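Local coordinates for protein TetR family transcriptional repressor LfrR (Mycobacterium smegmatis, PDB 2V57) that represses transcription of the lfrRA operon by binding directly to the promoter region upstream of lfrR, as a TetR-family regulator, at residues L60-S71 with L99-E109. Numbering follows the deposited sequence.
Sequences LRALARHVHDLS and LGPIVLFVYYE. With SO4 (sulfate ion), chain G.
In this all-helical TetR-family repressor, helix 56-77, which follows the helix-turn-helix DNA-binding motif in sequence, packs through Leu60, Leu63, Ala64 and Val67 against the short helix 102-106. The two segment axes approach to 10.0 Å at 124° between their N-to-C directions. At the centre Val106 lies over Ala64, CB to CB 3.9 Å, where the small methyl lets the backbones come close. Val106 CG2 sits between its own backbone N and carbonyl carbon (CG1 is at chi1 -54°), and from there meets Val67 CG1. The other branch of Val67, CG2, touches Ile102 CG2 at 3.8 Å, so the valine bridges two residues one helical turn apart. Leu63 and Ile102 reach tip to tip, CD2 to CD1 4.0 Å, and both also rest on Met24 of helix 11-27, tying the contact to the N-terminal helix. Leu60 crosses Phe105 at about a right angle and puts CG at the ring edge, 3.9 Å from CE2. Phe105 also packs on Pro110 of the second subunit, and the Tyr107 and Tyr108 hydroxyls are hydrogen-bonded to Glu161 OE2 and Lys164 NZ of that subunit; Val103 and Leu104 touch helix 147-164 of the same chain. Just before Gly100, which leaves the helical conformation with positive phi, Leu99 straddles the far end of the contact: CD2 meets Leu70 CB and CD1 meets Ser71 CB, whose hydroxyl is hydrogen-bonded to Gln96. At the other end the extended, buried Glu109 side chain crosses Leu60 at about a right angle, with OE2 3.9 Å from Leu60 CB.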
ATOM      1  N   LEU B  60      16.944  -2.725   5.247  1.00 20.21           N
ATOM      2  CA  LEU B  60      15.611  -2.349   4.789  1.00 22.26           C
ATOM      3  C   LEU B  60      15.580  -0.907   4.283  1.00 22.54           C
ATOM      4  O   LEU B  60      14.978  -0.615   3.246  1.00 19.16           O
ATOM      5  CB  LEU B  60      14.585  -2.557   5.918  1.00 25.07           C
ATOM      6  CG  LEU B  60      13.756  -3.851   5.938  1.00 34.47           C
ATOM      7  CD1 LEU B  60      14.511  -5.072   5.418  1.00 31.19           C
ATOM      8  CD2 LEU B  60      13.143  -4.119   7.333  1.00 31.82           C
ATOM      9  N   ARG B  61      16.215  -0.005   5.028  1.00 22.43           N
ATOM     10  CA  ARG B  61      16.306   1.384   4.607  1.00 22.73           C
ATOM     11  C   ARG B  61      17.155   1.546   3.329  1.00 21.32           C
ATOM     12  O   ARG B  61      16.758   2.239   2.373  1.00 17.06           O
ATOM     13  CB  ARG B  61      16.803   2.247   5.773  1.00 28.58           C
ATOM     14  CG  ARG B  61      15.873   2.147   7.012  1.00 19.77           C
ATOM     15  CD  ARG B  61      16.640   2.408   8.314  1.00 28.24           C
ATOM     16  NE  ARG B  61      15.874   1.962   9.477  1.00 37.03           N
ATOM     17  CZ  ARG B  61      15.370   2.789  10.385  1.00 34.06           C
ATOM     18  NH1 ARG B  61      15.585   4.084  10.262  1.00 32.95           N
ATOM     19  NH2 ARG B  61      14.671   2.325  11.415  1.00 35.06           N
ATOM     20  N   ALA B  62      18.300   0.870   3.280  1.00 15.33           N
ATOM     21  CA  ALA B  62      19.104   0.828   2.046  1.00 21.40           C
ATOM     22  C   ALA B  62      18.349   0.285   0.814  1.00 18.05           C
ATOM     23  O   ALA B  62      18.479   0.823  -0.293  1.00 17.62           O
ATOM     24  CB  ALA B  62      20.381   0.019   2.269  1.00 17.99           C
ATOM     25  N   LEU B  63      17.562  -0.772   1.003  1.00 18.22           N
ATOM     26  CA  LEU B  63      16.823  -1.368  -0.107  1.00 14.82           C
ATOM     27  C   LEU B  63      15.802  -0.353  -0.614  1.00 14.92           C
ATOM     28  O   LEU B  63      15.634  -0.162  -1.824  1.00 15.94           O
ATOM     29  CB  LEU B  63      16.100  -2.638   0.363  1.00 16.00           C
ATOM     30  CG  LEU B  63      15.141  -3.355  -0.600  1.00 21.21           C
ATOM     31  CD1 LEU B  63      15.905  -3.957  -1.738  1.00 21.15           C
ATOM     32  CD2 LEU B  63      14.339  -4.446   0.122  1.00 29.64           C
ATOM     33  N   ALA B  64      15.124   0.300   0.328  1.00 17.66           N
ATOM     34  CA  ALA B  64      14.103   1.291  -0.011  1.00 18.45           C
ATOM     35  C   ALA B  64      14.717   2.465  -0.783  1.00 16.58           C
ATOM     36  O   ALA B  64      14.187   2.886  -1.819  1.00 19.46           O
ATOM     37  CB  ALA B  64      13.350   1.760   1.262  1.00 14.69           C
ATOM     38  N   ARG B  65      15.830   3.004  -0.293  1.00 15.33           N
ATOM     39  CA  ARG B  65      16.598   3.954  -1.090  1.00 14.36           C
ATOM     40  C   ARG B  65      16.892   3.417  -2.520  1.00 20.55           C
ATOM     41  O   ARG B  65      16.619   4.084  -3.522  1.00 20.24           O
ATOM     42  CB  ARG B  65      17.900   4.368  -0.370  1.00 14.03           C
ATOM     43  CG  ARG B  65      17.705   5.282   0.862  1.00 14.78           C
ATOM     44  CD  ARG B  65      19.049   5.889   1.293  1.00 15.98           C
ATOM     45  NE  ARG B  65      20.013   4.897   1.796  1.00 17.86           N
ATOM     46  CZ  ARG B  65      20.000   4.413   3.044  1.00 23.05           C
ATOM     47  NH1 ARG B  65      20.925   3.551   3.442  1.00 20.44           N
ATOM     48  NH2 ARG B  65      19.065   4.796   3.907  1.00 19.34           N
ATOM     49  N   HIS B  66      17.425   2.205  -2.610  1.00 13.92           N
ATOM     50  CA  HIS B  66      17.802   1.627  -3.898  1.00 15.20           C
ATOM     51  C   HIS B  66      16.610   1.519  -4.856  1.00 20.64           C
ATOM     52  O   HIS B  66      16.721   1.916  -6.025  1.00 20.98           O
ATOM     53  CB  HIS B  66      18.482   0.260  -3.705  1.00 18.60           C
ATOM     54  CG  HIS B  66      18.907  -0.399  -4.993  1.00 24.36           C
ATOM     55  ND1 HIS B  66      19.862   0.138  -5.830  1.00 26.26           N
ATOM     56  CD2 HIS B  66      18.515  -1.561  -5.568  1.00 24.95           C
ATOM     57  CE1 HIS B  66      20.029  -0.662  -6.872  1.00 32.12           C
ATOM     58  NE2 HIS B  66      19.224  -1.697  -6.735  1.00 27.39           N
ATOM     59  N   VAL B  67      15.475   1.012  -4.361  1.00 20.35           N
ATOM     60  CA  VAL B  67      14.264   0.936  -5.166  1.00 18.45           C
ATOM     61  C   VAL B  67      13.744   2.297  -5.616  1.00 18.40           C
ATOM     62  O   VAL B  67      13.337   2.442  -6.769  1.00 16.59           O
ATOM     63  CB  VAL B  67      13.135   0.126  -4.468  1.00 19.23           C
ATOM     64  CG1 VAL B  67      11.865   0.145  -5.313  1.00 21.24           C
ATOM     65  CG2 VAL B  67      13.601  -1.319  -4.237  1.00 17.92           C
ATOM     66  N   HIS B  68      13.728   3.287  -4.718  1.00 15.68           N
ATOM     67  CA  HIS B  68      13.371   4.651  -5.125  1.00 23.84           C
ATOM     68  C   HIS B  68      14.315   5.157  -6.226  1.00 22.07           C
ATOM     69  O   HIS B  68      13.869   5.799  -7.192  1.00 21.60           O
ATOM     70  CB  HIS B  68      13.386   5.612  -3.934  1.00 19.64           C
ATOM     71  CG  HIS B  68      13.025   7.016  -4.291  1.00 24.36           C
ATOM     72  ND1 HIS B  68      11.756   7.379  -4.689  1.00 20.55           N
ATOM     73  CD2 HIS B  68      13.770   8.147  -4.333  1.00 22.48           C
ATOM     74  CE1 HIS B  68      11.732   8.673  -4.945  1.00 21.25           C
ATOM     75  NE2 HIS B  68      12.941   9.163  -4.733  1.00 24.11           N
ATOM     76  N   ASP B  69      15.607   4.850  -6.095  1.00 21.69           N
ATOM     77  CA  ASP B  69      16.592   5.176  -7.144  1.00 23.82           C
ATOM     78  C   ASP B  69      16.225   4.529  -8.490  1.00 23.91           C
ATOM     79  O   ASP B  69      16.299   5.167  -9.552  1.00 21.09           O
ATOM     80  CB  ASP B  69      17.991   4.669  -6.780  1.00 28.43           C
ATOM     81  CG  ASP B  69      18.652   5.449  -5.662  1.00 30.50           C
ATOM     82  OD1 ASP B  69      18.246   6.600  -5.361  1.00 27.91           O
ATOM     83  OD2 ASP B  69      19.611   4.882  -5.093  1.00 31.69           O
ATOM     84  N   LEU B  70      15.878   3.245  -8.446  1.00 20.18           N
ATOM     85  CA  LEU B  70      15.512   2.512  -9.659  1.00 24.09           C
ATOM     86  C   LEU B  70      14.274   3.111 -10.292  1.00 20.99           C
ATOM     87  O   LEU B  70      14.169   3.190 -11.519  1.00 22.49           O
ATOM     88  CB  LEU B  70      15.258   1.054  -9.345  1.00 21.61           C
ATOM     89  CG  LEU B  70      16.477   0.259  -8.889  1.00 24.42           C
ATOM     90  CD1 LEU B  70      16.039  -1.104  -8.351  1.00 32.35           C
ATOM     91  CD2 LEU B  70      17.428   0.120 -10.042  1.00 21.09           C
ATOM     92  N   SER B  71      13.344   3.534  -9.446  1.00 20.34           N
ATOM     93  CA  SER B  71      12.094   4.129  -9.903  1.00 22.64           C
ATOM     94  C   SER B  71      12.360   5.417 -10.687  1.00 25.54           C
ATOM     95  O   SER B  71      11.794   5.640 -11.773  1.00 23.66           O
ATOM     96  CB  SER B  71      11.187   4.403  -8.711  1.00 21.09           C
ATOM     97  OG  SER B  71      10.056   5.139  -9.110  1.00 21.99           O
ATOM     98  N   LEU B  99       9.534  -2.770 -12.014  1.00 27.03           N
ATOM     99  CA  LEU B  99      10.304  -2.763 -10.776  1.00 24.67           C
ATOM    100  C   LEU B  99       9.966  -4.015  -9.961  1.00 25.25           C
ATOM    101  O   LEU B  99      10.772  -4.468  -9.155  1.00 28.09           O
ATOM    102  CB  LEU B  99      10.014  -1.503  -9.935  1.00 24.40           C
ATOM    103  CG  LEU B  99      10.349  -0.121 -10.519  1.00 30.17           C
ATOM    104  CD1 LEU B  99       9.736   1.010  -9.695  1.00 32.88           C
ATOM    105  CD2 LEU B  99      11.859   0.058 -10.637  1.00 31.20           C
ATOM    106  N   GLY B 100       8.762  -4.554 -10.149  1.00 26.68           N
ATOM    107  CA  GLY B 100       8.369  -5.773  -9.468  1.00 28.83           C
ATOM    108  C   GLY B 100       7.736  -5.551  -8.102  1.00 30.45           C
ATOM    109  O   GLY B 100       7.639  -4.423  -7.617  1.00 24.03           O
ATOM    110  N   PRO B 101       7.288  -6.643  -7.475  1.00 31.53           N
ATOM    111  CA  PRO B 101       6.537  -6.582  -6.221  1.00 26.33           C
ATOM    112  C   PRO B 101       7.340  -6.106  -5.012  1.00 26.33           C
ATOM    113  O   PRO B 101       6.728  -5.939  -3.966  1.00 25.05           O
ATOM    114  CB  PRO B 101       6.074  -8.037  -6.026  1.00 33.13           C
ATOM    115  CG  PRO B 101       7.067  -8.844  -6.810  1.00 36.40           C
ATOM    116  CD  PRO B 101       7.323  -8.011  -8.023  1.00 36.10           C
ATOM    117  N   ILE B 102       8.651  -5.890  -5.119  1.00 21.65           N
ATOM    118  CA  ILE B 102       9.378  -5.348  -3.961  1.00 22.18           C
ATOM    119  C   ILE B 102       8.848  -3.951  -3.612  1.00 17.15           C
ATOM    120  O   ILE B 102       8.940  -3.480  -2.469  1.00 22.84           O
ATOM    121  CB  ILE B 102      10.920  -5.323  -4.168  1.00 23.52           C
ATOM    122  CG1 ILE B 102      11.642  -5.127  -2.823  1.00 21.13           C
ATOM    123  CG2 ILE B 102      11.327  -4.255  -5.186  1.00 21.97           C
ATOM    124  CD1 ILE B 102      11.465  -6.321  -1.870  1.00 18.97           C
ATOM    125  N   VAL B 103       8.260  -3.285  -4.598  1.00 23.45           N
ATOM    126  CA  VAL B 103       7.663  -1.972  -4.347  1.00 23.74           C
ATOM    127  C   VAL B 103       6.565  -2.025  -3.273  1.00 25.70           C
ATOM    128  O   VAL B 103       6.393  -1.070  -2.525  1.00 29.78           O
ATOM    129  CB  VAL B 103       7.152  -1.309  -5.656  1.00 20.88           C
ATOM    130  CG1 VAL B 103       6.484   0.035  -5.361  1.00 21.61           C
ATOM    131  CG2 VAL B 103       8.313  -1.162  -6.652  1.00 23.67           C
ATOM    132  N   LEU B 104       5.850  -3.146  -3.178  1.00 21.50           N
ATOM    133  CA  LEU B 104       4.855  -3.325  -2.124  1.00 31.04           C
ATOM    134  C   LEU B 104       5.518  -3.372  -0.761  1.00 28.95           C
ATOM    135  O   LEU B 104       4.937  -2.976   0.261  1.00 27.36           O
ATOM    136  CB  LEU B 104       4.083  -4.630  -2.326  1.00 27.41           C
ATOM    137  CG  LEU B 104       3.215  -4.749  -3.582  1.00 27.05           C
ATOM    138  CD1 LEU B 104       2.886  -6.212  -3.834  1.00 29.27           C
ATOM    139  CD2 LEU B 104       1.940  -3.921  -3.434  1.00 22.08           C
ATOM    140  N   PHE B 105       6.735  -3.894  -0.735  1.00 23.99           N
ATOM    141  CA  PHE B 105       7.453  -3.999   0.531  1.00 25.45           C
ATOM    142  C   PHE B 105       7.955  -2.617   0.960  1.00 26.85           C
ATOM    143  O   PHE B 105       7.833  -2.251   2.134  1.00 25.55           O
ATOM    144  CB  PHE B 105       8.592  -5.030   0.418  1.00 23.86           C
ATOM    145  CG  PHE B 105       9.327  -5.312   1.722  1.00 23.42           C
ATOM    146  CD1 PHE B 105       8.969  -6.378   2.524  1.00 21.42           C
ATOM    147  CD2 PHE B 105      10.420  -4.540   2.102  1.00 27.64           C
ATOM    148  CE1 PHE B 105       9.661  -6.662   3.704  1.00 18.23           C
ATOM    149  CE2 PHE B 105      11.112  -4.817   3.282  1.00 29.33           C
ATOM    150  CZ  PHE B 105      10.726  -5.880   4.084  1.00 20.12           C
ATOM    151  N   VAL B 106       8.487  -1.827   0.021  1.00 21.33           N
ATOM    152  CA  VAL B 106       9.139  -0.574   0.414  1.00 22.69           C
ATOM    153  C   VAL B 106       8.274   0.693   0.371  1.00 25.24           C
ATOM    154  O   VAL B 106       8.646   1.709   0.945  1.00 23.87           O
ATOM    155  CB  VAL B 106      10.455  -0.314  -0.370  1.00 25.57           C
ATOM    156  CG1 VAL B 106      11.397  -1.520  -0.238  1.00 23.52           C
ATOM    157  CG2 VAL B 106      10.162   0.015  -1.841  1.00 26.67           C
ATOM    158  N   TYR B 107       7.120   0.634  -0.285  1.00 26.49           N
ATOM    159  CA  TYR B 107       6.303   1.837  -0.479  1.00 22.69           C
ATOM    160  C   TYR B 107       6.015   2.637   0.798  1.00 20.15           C
ATOM    161  O   TYR B 107       6.254   3.840   0.840  1.00 21.00           O
ATOM    162  CB  TYR B 107       4.990   1.495  -1.193  1.00 22.14           C
ATOM    163  CG  TYR B 107       4.154   2.721  -1.503  1.00 30.52           C
ATOM    164  CD1 TYR B 107       4.499   3.582  -2.547  1.00 29.75           C
ATOM    165  CD2 TYR B 107       3.031   3.020  -0.754  1.00 31.41           C
ATOM    166  CE1 TYR B 107       3.746   4.713  -2.823  1.00 32.51           C
ATOM    167  CE2 TYR B 107       2.264   4.144  -1.031  1.00 36.03           C
ATOM    168  CZ  TYR B 107       2.624   4.986  -2.066  1.00 36.33           C
ATOM    169  OH  TYR B 107       1.854   6.108  -2.337  1.00 38.15           O
ATOM    170  N   TYR B 108       5.536   1.962   1.835  1.00 21.41           N
ATOM    171  CA  TYR B 108       5.056   2.627   3.056  1.00 23.92           C
ATOM    172  C   TYR B 108       6.117   2.561   4.163  1.00 22.59           C
ATOM    173  O   TYR B 108       5.856   2.902   5.315  1.00 21.47           O
ATOM    174  CB  TYR B 108       3.737   1.967   3.519  1.00 22.44           C
ATOM    175  CG  TYR B 108       2.896   2.815   4.453  1.00 24.00           C
ATOM    176  CD1 TYR B 108       2.390   4.052   4.043  1.00 28.42           C
ATOM    177  CD2 TYR B 108       2.600   2.376   5.753  1.00 31.56           C
ATOM    178  CE1 TYR B 108       1.628   4.847   4.912  1.00 28.39           C
ATOM    179  CE2 TYR B 108       1.829   3.155   6.626  1.00 31.61           C
ATOM    180  CZ  TYR B 108       1.346   4.391   6.197  1.00 30.07           C
ATOM    181  OH  TYR B 108       0.595   5.174   7.056  1.00 27.64           O
ATOM    182  N   GLU B 109       7.317   2.117   3.794  1.00 22.62           N
ATOM    183  CA  GLU B 109       8.400   1.936   4.759  1.00 23.97           C
ATOM    184  C   GLU B 109       8.829   3.161   5.598  1.00 25.20           C
ATOM    185  O   GLU B 109       9.157   3.004   6.776  1.00 26.52           O
ATOM    186  CB  GLU B 109       9.620   1.326   4.062  1.00 28.79           C
ATOM    187  CG  GLU B 109      10.790   1.081   4.987  1.00 34.81           C
ATOM    188  CD  GLU B 109      11.757   0.047   4.440  1.00 47.82           C
ATOM    189  OE1 GLU B 109      12.904   0.426   4.100  1.00 46.00           O
ATOM    190  OE2 GLU B 109      11.360  -1.141   4.347  1.00 51.22           O
TER
HETATM  191  S   SO4 G1187      23.609   1.862   1.243  1.00 25.53           S
HETATM  192  O1  SO4 G1187      22.428   2.693   1.105  1.00 26.42           O
HETATM  193  O2  SO4 G1187      23.506   0.654   0.445  1.00 26.85           O
HETATM  194  O3  SO4 G1187      24.815   2.590   0.817  1.00 24.12           O
HETATM  195  O4  SO4 G1187      23.717   1.505   2.659  1.00 20.84           O